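PDB 2OUX: magnesium transporter MgtE from Enterococcus faecalis, which probably carries magnesium ions across the cell membrane as a homodimer, the present chain being its cytosolic, magnesium-binding part. Local coordinates for residues Lys61-Met66 and Ala90-Glu95; Glu95-Asn100 and Thr144-Ser149; Tyr177-Glu182 and Asp242-Ile247; Val211-Val216 and Pro236-Asp241. All coordinates share one frame; numbering follows the deposited sequence.

Interaction 1. Residues Lys61-Met66 and Ala90-Glu95; sequences KELADM and ADMLAE
Lys61 and Glu95 both start with CG anti to the carbonyl carbon and beside the backbone N, and later bends fold their charged ends together: the lysine chain runs straight until chi4 (-59°) turns its ammonium, while the glutamate kinks at chi2 (-55°). The salt bridge that results joins Lys61 NZ to Glu95 OE2 at 2.8 Å, and the nitrogen sits well above the carboxylate plane, 56° out of it. Lys61 NZ is also 3.0 Å from Glu95 OE1, so the ammonium lies over both oxygens. The two chains cross obliquely, and the lysine methylenes lie against the glutamate: Lys61 CG comes within 3.4 Å of Glu95 CD. Charge and aliphatic packing thus share one pair at the exposed end of the contact.

Deeper in, Ala64 points its methyl at the partner segment, with CB 3.4 Å from Met92 O and 3.6 Å from Glu95 CB. So small a side chain lets the backbones close to 5.3 Å between the CA atoms of Ala64 and Met92. Met92, a selenomethionine, sets CG anti to its backbone N and then bends twice, bringing CG to 3.9 Å from Leu63 CB and carrying SE past Ala64 CA. Leu63 in turn rests on Leu54 and Tyr55 of helix 48-57, and Met92 also touches Phe67, so the apolar half is buried.

The pattern is that of helix-helix packing around a small residue with a salt bridge at its exposed edge, joining helices 60-67 and 86-93 in the all-helical MgtE intracellular N domain.

Interaction 2. Residues Glu95-Asn100 and Thr144-Ser149; sequences EMYTDN and TTEFVS. With MG (magnesium ion), chain F.
Backbones come closest at Asp99 and Thr144, 4.8 Å between CA atoms, where the first turn of helix 98-107, with Tyr97 at its N-cap position, meets an irregular loop that makes an inverse gamma turn centred on Glu146. Glu146 folds back at chi2 and presents its carboxylate to that helix start. Its OE2 accepts two good bonds, both from Thr98, and a weak one from Thr145 OG1: Thr98 N approaches the syn lone pair of Glu146 OE2 at 3.1 Å, almost straight at 175°, and Thr98 OG1 donates to it at 2.7 Å from 26° above the carboxylate plane. Glu146 OE1 takes the hydroxyl of Thr144 on its syn lone pair and lies at the ring edge, 3.5 Å from Tyr97 CD1.

An acidic group thus meets the amino end of a helix at the junction of the N domain with the first CBS domain, and the helix dipole would be expected to favour its charged form. Thr144 OG1 accepts from Asp99 N at 3.1 Å while donating to Glu146.

Asp99 holds CG in the crowded position (chi1 62°), and its OD2 binds the magnesium ion at 2.1 Å. Four waters and Asp252 complete the six ligands; water 1 donates to Asp99 OD1.

Interaction 3. Residues Tyr177-Glu182 and Asp242-Ile247; sequences YVVDQE and DHLLGI
Leu244 and Tyr177 are the two residues most buried by this contact, with Ile247 as their apolar partner; strands 177-179 and 244-247 run nearly antiparallel, at 172°, with their axes 10.0 Å apart. That spacing is too wide for backbone pairing; the strands belong to separate sheets and meet through their side chains.

Leu244 reaches across with CG anti to its backbone N, so that its CD2 methyl lies between Tyr177 and Val179, two residues apart on the same side of the strand. Leu244 CD2 is 3.7 Å from Tyr177 CB and 4.0 Å from Val179 CG1, and the leucine crosses both side chains at about a right angle. Tyr177 keeps CG anti to the carbonyl carbon and extends its ring along the layer towards Ile247, whose CG2 stands 3.7 Å from Tyr177 CE2, approaching the ring obliquely. Ile247 puts CG1 in the crowded position (chi1 52°), which leaves CG2 as the branch facing the ring. Pro236 touches both Tyr177 and Leu244.

At the outer end, His243 ND1 gives a weak hydrogen bond to Glu182 O, 3.1 Å long and bent to 128°, with the oxygen in the plane of the imidazole; the ring also stacks on His184.

Sheets of the two CBS domains therefore face one another through an apolar layer. Tyr177 and Ala234 form a magnesium site beside it, and Leu244 CD2 and Ile247 CG2 pack on the tyrosine and would be expected to limit its movement beside the metal.

Interaction 4. Residues Val211-Val216 and Pro236-Asp241; sequences VISVHV and PVTDYD
The imidazole of His215 is covered on both faces: Val216 CG1 lies over one, 4.0 Å above the plane and offset from the ring centre, and the Tyr240 ring covers the opposite one. The two rings stack face to face with centroids 3.7 Å apart and planes inclined by 23°, His215 CE1 standing over the middle of the tyrosine ring. Asp239 C and Tyr240 N border the imidazole edge in its plane. His215 attains this position with CG anti to its backbone N.

Next to the stack, strands 214-215 and 234-238 pair in parallel, the two strands of a beta-alpha-beta unit in the second CBS domain whose connecting helix is 220-230. Val214 N donates to Pro236 O at 3.0 Å, Thr238 N to Val214 O, and Val216 N to Thr238 O at 2.8 Å, each nearly along the C=O axis. On the sheet face of Val214 and Val237, their CG2 methyls meet at 3.8 Å. Pro236 sets its CG against Ile212 O and Ser213 CB.

Regular backbone bonds thus fix the register, whereas the aromatic pair extends the contact beyond the last bridge, the imidazole being held between Tyr240 and Val216 by ring stacking and van der Waals contact.

Interactions 1 and 3 are mostly buried and apolar, each with one polar link at its margin: a salt bridge from helix 60-67 to Glu95 in the first, a weak histidine bond between the CBS domains in the other. Interactions 2 and 4 are only partly buried. Interaction 2 is the polar one, and it lies at the junction of the N domain and the first CBS domain, beside a bound magnesium ion. It shares Glu95 with interaction 1 and meets interaction 3 through Thr144 with Ile247 and Val148 with Tyr177. Interaction 4 relies on backbone pairing within one sheet, where strand 244-249 neighbours strand 234-238, so interactions 3 and 4 meet there, with Pro236 packing against Tyr177.

Interaction 1. Residues Lys61-Met66 and Ala90-Glu95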
loop_
_atom_site.group_PDB
_atom_site.type_symbol
_atom_site.label_atom_id
_atom_site.label_comp_id
_atom_site.label_asym_id
_atom_site.label_seq_id
_atom_site.Cartn_x
_atom_site.Cartn_y
_atom_site.Cartn_z
ATOM N N LYS A 61 -21.386 -9.944 -8.191
ATOM C CA LYS A 61 -19.951 -9.756 -8.002
ATOM C C LYS A 61 -19.590 -8.323 -8.342
ATOM O O LYS A 61 -18.935 -7.639 -7.562
ATOM C CB LYS A 61 -19.136 -10.683 -8.906
ATOM C CG LYS A 61 -19.222 -12.147 -8.557
ATOM C CD LYS A 61 -18.286 -12.971 -9.436
ATOM C CE LYS A 61 -18.526 -14.476 -9.267
ATOM N NZ LYS A 61 -18.346 -14.957 -7.859
ATOM N N GLU A 62 -20.017 -7.870 -9.513
ATOM C CA GLU A 62 -19.722 -6.511 -9.944
ATOM C C GLU A 62 -20.281 -5.453 -8.984
ATOM O O GLU A 62 -19.634 -4.444 -8.711
ATOM C CB GLU A 62 -20.264 -6.289 -11.360
ATOM C CG GLU A 62 -19.686 -7.290 -12.359
ATOM C CD GLU A 62 -20.281 -7.170 -13.751
ATOM O OE1 GLU A 62 -21.479 -6.848 -13.850
ATOM O OE2 GLU A 62 -19.557 -7.419 -14.743
ATOM N N LEU A 63 -21.478 -5.679 -8.461
ATOM C CA LEU A 63 -22.055 -4.711 -7.541
ATOM C C LEU A 63 -21.298 -4.740 -6.212
ATOM O O LEU A 63 -21.159 -3.725 -5.542
ATOM C CB LEU A 63 -23.531 -5.011 -7.305
ATOM C CG LEU A 63 -24.292 -3.815 -6.747
ATOM C CD1 LEU A 63 -24.376 -2.727 -7.806
ATOM C CD2 LEU A 63 -25.673 -4.248 -6.311
ATOM N N ALA A 64 -20.802 -5.910 -5.848
ATOM C CA ALA A 64 -20.047 -6.061 -4.610
ATOM C C ALA A 64 -18.722 -5.283 -4.665
ATOM O O ALA A 64 -18.296 -4.701 -3.672
ATOM C CB ALA A 64 -19.782 -7.537 -4.344
ATOM N N ASP A 65 -18.076 -5.270 -5.825
ATOM C CA ASP A 65 -16.814 -4.550 -5.955
ATOM C C ASP A 65 -17.024 -3.088 -5.583
ATOM O O ASP A 65 -16.142 -2.434 -5.022
ATOM C CB ASP A 65 -16.292 -4.608 -7.394
ATOM C CG ASP A 65 -15.857 -5.987 -7.800
ATOM O OD1 ASP A 65 -15.226 -6.676 -6.976
ATOM O OD2 ASP A 65 -16.133 -6.377 -8.955
HETATM N N MSE A 66 -18.200 -2.578 -5.921
HETATM C CA MSE A 66 -18.506 -1.195 -5.634
HETATM C C MSE A 66 -18.890 -1.005 -4.170
HETATM O O MSE A 66 -18.385 -0.091 -3.515
HETATM C CB MSE A 66 -19.637 -0.695 -6.536
HETATM C CG MSE A 66 -20.084 0.720 -6.197
HETATM SE SE MSE A 66 -21.731 1.233 -7.053
HETATM C CE MSE A 66 -22.916 0.026 -6.130
ATOM N N ALA A 90 -28.200 -11.070 -1.162
ATOM C CA ALA A 90 -27.410 -12.107 -0.517
ATOM C C ALA A 90 -26.189 -12.490 -1.355
ATOM O O ALA A 90 -25.077 -12.582 -0.837
ATOM C CB ALA A 90 -28.280 -13.340 -0.248
ATOM N N ASP A 91 -26.393 -12.718 -2.647
ATOM C CA ASP A 91 -25.282 -13.086 -3.517
ATOM C C ASP A 91 -24.216 -11.994 -3.544
ATOM O O ASP A 91 -23.014 -12.272 -3.639
ATOM C CB ASP A 91 -25.780 -13.342 -4.939
ATOM C CG ASP A 91 -26.646 -14.575 -5.037
ATOM O OD1 ASP A 91 -26.494 -15.464 -4.170
ATOM O OD2 ASP A 91 -27.461 -14.664 -5.986
HETATM N N MSE A 92 -24.675 -10.751 -3.456
HETATM C CA MSE A 92 -23.801 -9.592 -3.481
HETATM C C MSE A 92 -23.016 -9.490 -2.173
HETATM O O MSE A 92 -21.840 -9.127 -2.183
HETATM C CB MSE A 92 -24.641 -8.332 -3.725
HETATM C CG MSE A 92 -23.844 -7.064 -3.968
HETATM SE SE MSE A 92 -23.291 -6.193 -2.334
HETATM C CE MSE A 92 -24.667 -4.832 -2.255
ATOM N N LEU A 93 -23.662 -9.814 -1.052
ATOM C CA LEU A 93 -22.987 -9.766 0.241
ATOM C C LEU A 93 -21.925 -10.855 0.275
ATOM O O LEU A 93 -20.853 -10.671 0.851
ATOM C CB LEU A 93 -23.977 -9.978 1.394
ATOM C CG LEU A 93 -24.863 -8.798 1.813
ATOM C CD1 LEU A 93 -26.051 -9.315 2.622
ATOM C CD2 LEU A 93 -24.047 -7.787 2.619
ATOM N N ALA A 94 -22.229 -11.980 -0.362
ATOM C CA ALA A 94 -21.311 -13.109 -0.412
ATOM C C ALA A 94 -20.104 -12.852 -1.315
ATOM O O ALA A 94 -19.118 -13.586 -1.259
ATOM C CB ALA A 94 -22.048 -14.356 -0.885
ATOM N N GLU A 95 -20.178 -11.815 -2.143
ATOM C CA GLU A 95 -19.079 -11.497 -3.051
ATOM C C GLU A 95 -18.180 -10.372 -2.552
ATOM O O GLU A 95 -17.068 -10.210 -3.037
ATOM C CB GLU A 95 -19.622 -11.129 -4.437
ATOM C CG GLU A 95 -20.183 -12.293 -5.227
ATOM C CD GLU A 95 -19.192 -13.434 -5.371
ATOM O OE1 GLU A 95 -17.970 -13.172 -5.441
ATOM O OE2 GLU A 95 -19.637 -14.599 -5.425
#

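Interaction 2. Residues Glu95-Asn100 and Thr144-Ser149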
loop_
_atom_site.group_PDB
_atom_site.type_symbol
_atom_site.label_atom_id
_atom_site.label_comp_id
_atom_site.label_asym_id
_atom_site.label_seq_id
_atom_site.Cartn_x
_atom_site.Cartn_y
_atom_site.Cartn_z
ATOM N N GLU A 95 -20.178 -11.815 -2.143
ATOM C CA GLU A 95 -19.079 -11.497 -3.051
ATOM C C GLU A 95 -18.180 -10.372 -2.552
ATOM O O GLU A 95 -17.068 -10.210 -3.037
ATOM C CB GLU A 95 -19.622 -11.129 -4.437
ATOM C CG GLU A 95 -20.183 -12.293 -5.227
ATOM C CD GLU A 95 -19.192 -13.434 -5.371
ATOM O OE1 GLU A 95 -17.970 -13.172 -5.441
ATOM O OE2 GLU A 95 -19.637 -14.599 -5.425
HETATM N N MSE A 96 -18.662 -9.587 -1.597
HETATM C CA MSE A 96 -17.873 -8.486 -1.056
HETATM C C MSE A 96 -16.725 -9.068 -0.250
HETATM O O MSE A 96 -16.721 -10.257 0.063
HETATM C CB MSE A 96 -18.720 -7.618 -0.112
HETATM C CG MSE A 96 -19.882 -6.869 -0.754
HETATM SE SE MSE A 96 -21.085 -6.033 0.547
HETATM C CE MSE A 96 -19.877 -4.721 1.309
ATOM N N TYR A 97 -15.739 -8.242 0.077
ATOM C CA TYR A 97 -14.658 -8.731 0.924
ATOM C C TYR A 97 -15.289 -8.887 2.297
ATOM O O TYR A 97 -16.074 -8.036 2.737
ATOM C CB TYR A 97 -13.498 -7.739 0.971
ATOM C CG TYR A 97 -12.701 -7.770 -0.297
ATOM C CD1 TYR A 97 -11.959 -8.901 -0.642
ATOM C CD2 TYR A 97 -12.735 -6.700 -1.189
ATOM C CE1 TYR A 97 -11.270 -8.970 -1.849
ATOM C CE2 TYR A 97 -12.048 -6.756 -2.405
ATOM C CZ TYR A 97 -11.321 -7.896 -2.726
ATOM O OH TYR A 97 -10.652 -7.972 -3.922
ATOM N N THR A 98 -14.962 -9.985 2.962
ATOM C CA THR A 98 -15.520 -10.274 4.269
ATOM C C THR A 98 -15.555 -9.108 5.255
ATOM O O THR A 98 -16.575 -8.854 5.877
ATOM C CB THR A 98 -14.788 -11.440 4.889
ATOM O OG1 THR A 98 -14.717 -12.502 3.921
ATOM C CG2 THR A 98 -15.530 -11.928 6.141
ATOM N N ASP A 99 -14.462 -8.381 5.406
ATOM C CA ASP A 99 -14.486 -7.286 6.361
ATOM C C ASP A 99 -15.621 -6.318 6.031
ATOM O O ASP A 99 -16.343 -5.865 6.926
ATOM C CB ASP A 99 -13.136 -6.561 6.390
ATOM C CG ASP A 99 -12.771 -5.936 5.059
ATOM O OD1 ASP A 99 -13.374 -6.261 4.010
ATOM O OD2 ASP A 99 -11.851 -5.112 5.085
ATOM N N ASN A 100 -15.798 -6.026 4.747
ATOM C CA ASN A 100 -16.845 -5.111 4.323
ATOM C C ASN A 100 -18.227 -5.721 4.488
ATOM O O ASN A 100 -19.182 -5.017 4.806
ATOM C CB ASN A 100 -16.641 -4.700 2.867
ATOM C CG ASN A 100 -15.336 -3.956 2.649
ATOM O OD1 ASN A 100 -14.924 -3.147 3.482
ATOM N ND2 ASN A 100 -14.689 -4.212 1.517
ATOM N N THR A 144 -9.469 -8.858 7.231
ATOM C CA THR A 144 -10.258 -9.558 6.230
ATOM C C THR A 144 -9.537 -10.851 5.879
ATOM O O THR A 144 -8.329 -10.981 6.086
ATOM C CB THR A 144 -10.516 -8.686 4.985
ATOM O OG1 THR A 144 -11.664 -9.196 4.301
ATOM C CG2 THR A 144 -9.309 -8.682 4.048
ATOM N N THR A 145 -10.284 -11.804 5.345
ATOM C CA THR A 145 -9.757 -13.130 5.057
ATOM C C THR A 145 -9.116 -13.430 3.707
ATOM O O THR A 145 -8.466 -14.460 3.549
ATOM C CB THR A 145 -10.873 -14.161 5.257
ATOM O OG1 THR A 145 -11.978 -13.824 4.401
ATOM C CG2 THR A 145 -11.350 -14.155 6.712
ATOM N N GLU A 146 -9.289 -12.555 2.729
ATOM C CA GLU A 146 -8.744 -12.842 1.413
ATOM C C GLU A 146 -7.268 -12.498 1.219
ATOM O O GLU A 146 -6.933 -11.531 0.545
ATOM C CB GLU A 146 -9.612 -12.157 0.363
ATOM C CG GLU A 146 -11.099 -12.537 0.477
ATOM C CD GLU A 146 -11.830 -11.763 1.583
ATOM O OE1 GLU A 146 -11.227 -10.844 2.170
ATOM O OE2 GLU A 146 -13.016 -12.058 1.852
ATOM N N PHE A 147 -6.398 -13.312 1.811
ATOM C CA PHE A 147 -4.948 -13.126 1.723
ATOM C C PHE A 147 -4.323 -14.327 1.006
ATOM O O PHE A 147 -4.952 -15.379 0.867
ATOM C CB PHE A 147 -4.337 -13.000 3.126
ATOM C CG PHE A 147 -4.609 -14.193 4.020
ATOM C CD1 PHE A 147 -3.945 -15.400 3.820
ATOM C CD2 PHE A 147 -5.566 -14.120 5.033
ATOM C CE1 PHE A 147 -4.232 -16.518 4.606
ATOM C CE2 PHE A 147 -5.860 -15.234 5.826
ATOM C CZ PHE A 147 -5.190 -16.437 5.610
ATOM N N VAL A 148 -3.080 -14.170 0.568
ATOM C CA VAL A 148 -2.389 -15.249 -0.122
ATOM C C VAL A 148 -1.392 -15.954 0.788
ATOM O O VAL A 148 -0.500 -15.326 1.350
ATOM C CB VAL A 148 -1.608 -14.732 -1.353
ATOM C CG1 VAL A 148 -0.953 -15.898 -2.078
ATOM C CG2 VAL A 148 -2.537 -13.970 -2.274
ATOM N N SER A 149 -1.537 -17.264 0.924
ATOM C CA SER A 149 -0.609 -18.025 1.744
ATOM C C SER A 149 -0.094 -19.244 0.977
ATOM O O SER A 149 -0.821 -19.848 0.187
ATOM C CB SER A 149 -1.287 -18.464 3.045
ATOM O OG SER A 149 -2.539 -19.065 2.790
HETATM MG MG MG F . -10.592 -3.993 3.820
HETATM O O HOH W 1 -11.692 -5.148 2.135
HETATM O O HOH W 2 -12.359 -2.367 3.415
HETATM O O HOH W 3 -8.948 -5.519 3.978
HETATM O O HOH W 4 -9.665 -2.978 2.227
#

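Interaction 3. Residues Tyr177-Glu182 and Asp242-Ile247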
loop_
_atom_site.group_PDB
_atom_site.type_symbol
_atom_site.label_atom_id
_atom_site.label_comp_id
_atom_site.label_asym_id
_atom_site.label_seq_id
_atom_site.Cartn_x
_atom_site.Cartn_y
_atom_site.Cartn_z
ATOM N N TYR A 177 2.161 -14.669 2.344
ATOM C CA TYR A 177 2.476 -15.263 3.636
ATOM C C TYR A 177 2.800 -16.749 3.522
ATOM O O TYR A 177 2.213 -17.468 2.716
ATOM C CB TYR A 177 1.312 -15.004 4.590
ATOM C CG TYR A 177 1.036 -13.522 4.694
ATOM C CD1 TYR A 177 1.818 -12.706 5.516
ATOM C CD2 TYR A 177 0.074 -12.913 3.882
ATOM C CE1 TYR A 177 1.661 -11.322 5.521
ATOM C CE2 TYR A 177 -0.094 -11.527 3.883
ATOM C CZ TYR A 177 0.711 -10.744 4.699
ATOM O OH TYR A 177 0.605 -9.381 4.639
ATOM N N VAL A 178 3.760 -17.202 4.320
ATOM C CA VAL A 178 4.156 -18.599 4.286
ATOM C C VAL A 178 3.686 -19.281 5.557
ATOM O O VAL A 178 3.963 -18.806 6.648
ATOM C CB VAL A 178 5.693 -18.740 4.174
ATOM C CG1 VAL A 178 6.079 -20.214 4.035
ATOM C CG2 VAL A 178 6.205 -17.944 2.970
ATOM N N VAL A 179 2.958 -20.380 5.413
ATOM C CA VAL A 179 2.467 -21.125 6.569
ATOM C C VAL A 179 2.879 -22.583 6.453
ATOM O O VAL A 179 3.323 -23.021 5.398
ATOM C CB VAL A 179 0.918 -21.107 6.676
ATOM C CG1 VAL A 179 0.411 -19.698 6.939
ATOM C CG2 VAL A 179 0.309 -21.674 5.407
ATOM N N ASP A 180 2.742 -23.324 7.547
ATOM C CA ASP A 180 3.045 -24.750 7.534
ATOM C C ASP A 180 1.704 -25.458 7.352
ATOM O O ASP A 180 0.700 -24.800 7.075
ATOM C CB ASP A 180 3.730 -25.184 8.836
ATOM C CG ASP A 180 2.897 -24.906 10.067
ATOM O OD1 ASP A 180 1.702 -24.589 9.922
ATOM O OD2 ASP A 180 3.446 -25.018 11.187
ATOM N N GLN A 181 1.672 -26.780 7.508
ATOM C CA GLN A 181 0.429 -27.532 7.328
ATOM C C GLN A 181 -0.690 -27.106 8.264
ATOM O O GLN A 181 -1.854 -27.040 7.866
ATOM C CB GLN A 181 0.657 -29.034 7.516
ATOM C CG GLN A 181 1.501 -29.706 6.451
ATOM C CD GLN A 181 2.978 -29.625 6.756
ATOM O OE1 GLN A 181 3.390 -29.712 7.917
ATOM N NE2 GLN A 181 3.787 -29.479 5.717
ATOM N N GLU A 182 -0.339 -26.828 9.513
ATOM C CA GLU A 182 -1.323 -26.424 10.507
ATOM C C GLU A 182 -1.723 -24.962 10.382
ATOM O O GLU A 182 -2.386 -24.410 11.257
ATOM C CB GLU A 182 -0.781 -26.715 11.904
ATOM C CG GLU A 182 -0.792 -28.201 12.245
ATOM C CD GLU A 182 -0.023 -28.520 13.510
ATOM O OE1 GLU A 182 1.224 -28.588 13.445
ATOM O OE2 GLU A 182 -0.663 -28.690 14.571
ATOM N N ASP A 242 -0.469 -18.520 16.805
ATOM C CA ASP A 242 0.168 -18.114 15.558
ATOM C C ASP A 242 -0.470 -18.674 14.293
ATOM O O ASP A 242 0.217 -18.923 13.304
ATOM C CB ASP A 242 1.653 -18.474 15.579
ATOM C CG ASP A 242 2.409 -17.715 16.639
ATOM O OD1 ASP A 242 2.283 -16.468 16.669
ATOM O OD2 ASP A 242 3.123 -18.360 17.436
ATOM N N HIS A 243 -1.780 -18.881 14.331
ATOM C CA HIS A 243 -2.504 -19.362 13.163
ATOM C C HIS A 243 -2.880 -18.109 12.377
ATOM O O HIS A 243 -3.434 -17.163 12.946
ATOM C CB HIS A 243 -3.779 -20.096 13.583
ATOM C CG HIS A 243 -3.535 -21.407 14.256
ATOM N ND1 HIS A 243 -3.038 -22.507 13.594
ATOM C CD2 HIS A 243 -3.743 -21.807 15.539
ATOM C CE1 HIS A 243 -2.950 -23.527 14.430
ATOM N NE2 HIS A 243 -3.373 -23.124 15.617
ATOM N N LEU A 244 -2.574 -18.096 11.084
ATOM C CA LEU A 244 -2.881 -16.939 10.241
ATOM C C LEU A 244 -4.388 -16.816 10.023
ATOM O O LEU A 244 -4.993 -17.642 9.338
ATOM C CB LEU A 244 -2.155 -17.069 8.895
ATOM C CG LEU A 244 -2.399 -15.986 7.839
ATOM C CD1 LEU A 244 -2.184 -14.596 8.423
ATOM C CD2 LEU A 244 -1.462 -16.230 6.676
ATOM N N LEU A 245 -4.988 -15.778 10.597
ATOM C CA LEU A 245 -6.428 -15.580 10.479
ATOM C C LEU A 245 -6.843 -14.589 9.409
ATOM O O LEU A 245 -7.879 -14.760 8.766
ATOM C CB LEU A 245 -7.013 -15.142 11.828
ATOM C CG LEU A 245 -6.991 -16.216 12.925
ATOM C CD1 LEU A 245 -7.590 -15.664 14.224
ATOM C CD2 LEU A 245 -7.765 -17.438 12.452
ATOM N N GLY A 246 -6.050 -13.542 9.229
ATOM C CA GLY A 246 -6.390 -12.554 8.227
ATOM C C GLY A 246 -5.353 -11.455 8.117
ATOM O O GLY A 246 -4.243 -11.564 8.649
ATOM N N ILE A 247 -5.717 -10.393 7.411
ATOM C CA ILE A 247 -4.830 -9.261 7.230
ATOM C C ILE A 247 -5.601 -7.972 7.391
ATOM O O ILE A 247 -6.802 -7.919 7.130
ATOM C CB ILE A 247 -4.204 -9.238 5.820
ATOM C CG1 ILE A 247 -5.313 -9.353 4.767
ATOM C CG2 ILE A 247 -3.161 -10.347 5.685
ATOM C CD1 ILE A 247 -4.845 -9.071 3.354
#

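Interaction 4. Residues Val211-Val216 and Pro236-Asp241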
loop_
_atom_site.group_PDB
_atom_site.type_symbol
_atom_site.label_atom_id
_atom_site.label_comp_id
_atom_site.label_asym_id
_atom_site.label_seq_id
_atom_site.Cartn_x
_atom_site.Cartn_y
_atom_site.Cartn_z
ATOM N N VAL A 211 8.799 -12.240 10.196
ATOM C CA VAL A 211 7.521 -11.694 9.771
ATOM C C VAL A 211 6.822 -11.019 10.946
ATOM O O VAL A 211 6.708 -11.586 12.028
ATOM C CB VAL A 211 6.614 -12.792 9.170
ATOM C CG1 VAL A 211 6.519 -13.978 10.120
ATOM C CG2 VAL A 211 5.244 -12.222 8.873
ATOM N N ILE A 212 6.388 -9.786 10.718
ATOM C CA ILE A 212 5.700 -8.980 11.717
ATOM C C ILE A 212 4.199 -9.240 11.598
ATOM O O ILE A 212 3.647 -9.245 10.495
ATOM C CB ILE A 212 5.953 -7.463 11.488
ATOM C CG1 ILE A 212 7.452 -7.151 11.600
ATOM C CG2 ILE A 212 5.167 -6.636 12.487
ATOM C CD1 ILE A 212 8.248 -7.555 10.357
ATOM N N SER A 213 3.547 -9.457 12.735
ATOM C CA SER A 213 2.115 -9.706 12.755
ATOM C C SER A 213 1.525 -9.155 14.041
ATOM O O SER A 213 2.260 -8.752 14.943
ATOM C CB SER A 213 1.820 -11.208 12.660
ATOM O OG SER A 213 2.312 -11.904 13.792
ATOM N N VAL A 214 0.197 -9.140 14.107
ATOM C CA VAL A 214 -0.531 -8.653 15.270
ATOM C C VAL A 214 -1.491 -9.749 15.713
ATOM O O VAL A 214 -1.792 -10.667 14.939
ATOM C CB VAL A 214 -1.335 -7.376 14.928
ATOM C CG1 VAL A 214 -0.390 -6.281 14.467
ATOM C CG2 VAL A 214 -2.364 -7.676 13.834
ATOM N N HIS A 215 -1.968 -9.653 16.953
ATOM C CA HIS A 215 -2.892 -10.638 17.509
ATOM C C HIS A 215 -4.322 -10.190 17.220
ATOM O O HIS A 215 -4.625 -9.005 17.276
ATOM C CB HIS A 215 -2.683 -10.772 19.026
ATOM C CG HIS A 215 -3.589 -11.774 19.677
ATOM N ND1 HIS A 215 -3.455 -13.133 19.493
ATOM C CD2 HIS A 215 -4.654 -11.613 20.506
ATOM C CE1 HIS A 215 -4.393 -13.768 20.176
ATOM N NE2 HIS A 215 -5.132 -12.865 20.798
ATOM N N VAL A 216 -5.200 -11.138 16.927
ATOM C CA VAL A 216 -6.583 -10.807 16.595
ATOM C C VAL A 216 -7.317 -9.923 17.624
ATOM O O VAL A 216 -8.250 -9.192 17.278
ATOM C CB VAL A 216 -7.392 -12.099 16.325
ATOM C CG1 VAL A 216 -7.430 -12.976 17.569
ATOM C CG2 VAL A 216 -8.780 -11.745 15.847
ATOM N N PRO A 236 -0.381 -9.201 8.766
ATOM C CA PRO A 236 -1.083 -10.433 9.136
ATOM C C PRO A 236 -1.599 -10.469 10.567
ATOM O O PRO A 236 -1.048 -9.829 11.460
ATOM C CB PRO A 236 -0.052 -11.525 8.836
ATOM C CG PRO A 236 1.233 -10.851 9.071
ATOM C CD PRO A 236 1.039 -9.471 8.482
ATOM N N VAL A 237 -2.676 -11.223 10.760
ATOM C CA VAL A 237 -3.321 -11.363 12.057
ATOM C C VAL A 237 -3.364 -12.834 12.460
ATOM O O VAL A 237 -3.688 -13.698 11.650
ATOM C CB VAL A 237 -4.769 -10.817 12.004
ATOM C CG1 VAL A 237 -5.395 -10.857 13.388
ATOM C CG2 VAL A 237 -4.767 -9.402 11.464
ATOM N N THR A 238 -3.045 -13.117 13.718
ATOM C CA THR A 238 -3.039 -14.498 14.200
ATOM C C THR A 238 -3.671 -14.615 15.580
ATOM O O THR A 238 -4.034 -13.614 16.198
ATOM C CB THR A 238 -1.596 -15.037 14.327
ATOM O OG1 THR A 238 -0.961 -14.431 15.463
ATOM C CG2 THR A 238 -0.780 -14.694 13.081
ATOM N N ASP A 239 -3.812 -15.851 16.050
ATOM C CA ASP A 239 -4.327 -16.097 17.390
ATOM C C ASP A 239 -3.078 -16.318 18.246
ATOM O O ASP A 239 -1.959 -16.215 17.746
ATOM C CB ASP A 239 -5.217 -17.341 17.427
ATOM C CG ASP A 239 -4.547 -18.559 16.830
ATOM O OD1 ASP A 239 -3.300 -18.638 16.848
ATOM O OD2 ASP A 239 -5.275 -19.449 16.352
ATOM N N TYR A 240 -3.252 -16.624 19.527
ATOM C CA TYR A 240 -2.090 -16.840 20.381
ATOM C C TYR A 240 -1.228 -18.001 19.897
ATOM O O TYR A 240 -0.051 -18.081 20.229
ATOM C CB TYR A 240 -2.529 -17.085 21.823
ATOM C CG TYR A 240 -3.143 -15.871 22.480
ATOM C CD1 TYR A 240 -2.414 -14.691 22.626
ATOM C CD2 TYR A 240 -4.455 -15.900 22.951
ATOM C CE1 TYR A 240 -2.977 -13.565 23.231
ATOM C CE2 TYR A 240 -5.030 -14.783 23.558
ATOM C CZ TYR A 240 -4.287 -13.618 23.692
ATOM O OH TYR A 240 -4.860 -12.506 24.276
ATOM N N ASP A 241 -1.812 -18.889 19.102
ATOM C CA ASP A 241 -1.085 -20.042 18.587
ATOM C C ASP A 241 -0.373 -19.761 17.269
ATOM O O ASP A 241 0.245 -20.655 16.682
ATOM C CB ASP A 241 -2.035 -21.224 18.410
ATOM C CG ASP A 241 -2.549 -21.760 19.733
ATOM O OD1 ASP A 241 -1.716 -22.040 20.623
ATOM O OD2 ASP A 241 -3.781 -21.909 19.881
#